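Local coordinates for protein structure-specific endonuclease subunit slx4 (Schizosaccharomyces pombe, PDB 4ZDT) that is the regulatory subunit that pairs with Slx1 to form a structure-specific endonuclease, which resolves branched DNA structures arising during repair and recombination, at residues W42-K46 and N47-S51. Numbering follows the deposited sequence.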
loop_
_atom_site.group_PDB
_atom_site.type_symbol
_atom_site.label_atom_id
_atom_site.label_comp_id
_atom_site.label_asym_id
_atom_site.label_seq_id
_atom_site.Cartn_x
_atom_site.Cartn_y
_atom_site.Cartn_z
ATOM N N TRP B 42 7.638 1.416 15.146
ATOM C CA TRP B 42 6.444 0.657 14.749
ATOM C C TRP B 42 6.852 -0.754 14.327
ATOM O O TRP B 42 6.257 -1.740 14.759
ATOM C CB TRP B 42 5.721 1.389 13.607
ATOM C CG TRP B 42 4.382 0.807 13.127
ATOM C CD1 TRP B 42 3.136 1.107 13.613
ATOM C CD2 TRP B 42 4.172 -0.090 12.024
ATOM N NE1 TRP B 42 2.164 0.421 12.904
ATOM C CE2 TRP B 42 2.772 -0.317 11.924
ATOM C CE3 TRP B 42 5.030 -0.731 11.111
ATOM C CZ2 TRP B 42 2.211 -1.159 10.951
ATOM C CZ3 TRP B 42 4.467 -1.576 10.140
ATOM C CH2 TRP B 42 3.066 -1.779 10.074
ATOM N N LEU B 43 7.884 -0.857 13.489
ATOM C CA LEU B 43 8.393 -2.165 13.099
ATOM C C LEU B 43 8.872 -2.975 14.303
ATOM O O LEU B 43 8.628 -4.171 14.384
ATOM C CB LEU B 43 9.521 -2.039 12.059
ATOM C CG LEU B 43 9.067 -1.483 10.710
ATOM C CD1 LEU B 43 10.272 -1.073 9.860
ATOM C CD2 LEU B 43 8.154 -2.520 10.005
ATOM N N LYS B 44 9.576 -2.321 15.219
ATOM C CA LYS B 44 10.101 -3.021 16.400
ATOM C C LYS B 44 8.966 -3.682 17.203
ATOM O O LYS B 44 9.064 -4.854 17.595
ATOM C CB LYS B 44 10.912 -2.052 17.259
ATOM C CG LYS B 44 11.597 -2.689 18.467
ATOM C CD LYS B 44 12.372 -1.630 19.244
ATOM C CE LYS B 44 12.782 -2.160 20.627
ATOM N NZ LYS B 44 13.649 -1.158 21.315
ATOM N N ARG B 45 7.879 -2.934 17.409
ATOM C CA ARG B 45 6.658 -3.468 18.047
ATOM C C ARG B 45 6.052 -4.651 17.297
ATOM O O ARG B 45 5.306 -5.440 17.886
ATOM C CB ARG B 45 5.593 -2.369 18.200
ATOM C CG ARG B 45 5.889 -1.350 19.299
ATOM C CD ARG B 45 4.685 -0.408 19.557
ATOM N NE ARG B 45 4.801 0.864 18.835
ATOM C CZ ARG B 45 3.962 1.300 17.892
ATOM N NH1 ARG B 45 2.904 0.581 17.528
ATOM N NH2 ARG B 45 4.188 2.475 17.313
ATOM N N LYS B 46 6.359 -4.779 16.004
ATOM C CA LYS B 46 5.859 -5.910 15.214
ATOM C C LYS B 46 6.892 -7.035 15.107
ATOM O O LYS B 46 6.854 -7.817 14.155
ATOM C CB LYS B 46 5.458 -5.469 13.796
ATOM C CG LYS B 46 4.566 -4.231 13.678
ATOM C CD LYS B 46 3.201 -4.456 14.271
ATOM C CE LYS B 46 2.288 -3.276 13.997
ATOM N NZ LYS B 46 2.615 -2.088 14.820
ATOM N N ASN B 47 7.812 -7.103 16.067
ATOM C CA ASN B 47 8.882 -8.104 16.067
ATOM C C ASN B 47 9.820 -7.974 14.849
ATOM O O ASN B 47 10.246 -8.987 14.289
ATOM C CB ASN B 47 8.296 -9.534 16.102
ATOM C CG ASN B 47 8.140 -10.087 17.510
ATOM O OD1 ASN B 47 8.563 -9.473 18.493
ATOM N ND2 ASN B 47 7.531 -11.272 17.612
ATOM N N LEU B 48 10.116 -6.746 14.421
ATOM C CA LEU B 48 11.058 -6.547 13.302
ATOM C C LEU B 48 12.090 -5.462 13.593
ATOM O O LEU B 48 11.770 -4.274 13.556
ATOM C CB LEU B 48 10.330 -6.236 11.977
ATOM C CG LEU B 48 11.266 -6.188 10.743
ATOM C CD1 LEU B 48 11.698 -7.579 10.363
ATOM C CD2 LEU B 48 10.626 -5.513 9.542
ATOM N N ASN B 49 13.330 -5.877 13.862
ATOM C CA ASN B 49 14.435 -4.921 14.131
ATOM C C ASN B 49 15.229 -4.639 12.866
ATOM O O ASN B 49 15.912 -5.536 12.354
ATOM C CB ASN B 49 15.405 -5.466 15.191
ATOM C CG ASN B 49 14.697 -5.944 16.452
ATOM O OD1 ASN B 49 14.870 -7.104 16.887
ATOM N ND2 ASN B 49 13.927 -5.061 17.052
ATOM N N VAL B 50 15.149 -3.396 12.391
ATOM C CA VAL B 50 15.901 -2.933 11.224
ATOM C C VAL B 50 16.463 -1.541 11.464
ATOM O O VAL B 50 15.912 -0.758 12.254
ATOM C CB VAL B 50 15.044 -2.930 9.940
ATOM C CG1 VAL B 50 14.620 -4.352 9.589
ATOM C CG2 VAL B 50 13.805 -2.016 10.103
ATOM N N SER B 51 17.548 -1.238 10.761
ATOM C CA SER B 51 18.244 0.034 10.881
ATOM C C SER B 51 17.535 1.107 10.088
ATOM O O SER B 51 16.747 0.809 9.187
ATOM C CB SER B 51 19.671 -0.122 10.329
ATOM O OG SER B 51 19.617 -0.441 8.936
#
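Leu48 N donates to Leu43 O at 3.0 Å and Asn47 N to Lys44 O, also at 3.0 Å: the paired bonds of a Schellman motif closing the C-terminal end of helix 36-45. Asn47 is its C-prime residue, and its positive phi turns the chain back across the helix end. Both bonds are bent (141° at the hydrogen for Leu48 N, 136° for Asn47 N), and each donor comes from above its carbonyl plane, Asn47 N further out of it (58°). Leu43 O also accepts from Lys46 N, which reaches it from the opposite face to Leu48 N, so two donors grip this one oxygen. Beyond the turn, Leu48 O rests against the last helical turn through a CA-H...O contact with Lys44 CA (3.5 Å). With Leu48 CG swung anti to the backbone N, the Leu43 and Leu48 side chains run side by side in the same direction, meeting CD2 to CD2 at 3.9 Å, while Leu43 CD1 meets Val50 CG2 at 3.7 Å. On the exposed side, Asn49 ND2 lies 3.6 Å from Lys44 CG. Within the C-terminal Slx4 domain, this loop joins helix 36-45 to helix 52-62, where Ser51 is the N-cap; Leu43 and Leu48 both touch Val15 of helix 3-18, and Leu43 and Val50 pack on Ile55 of helix 52-62.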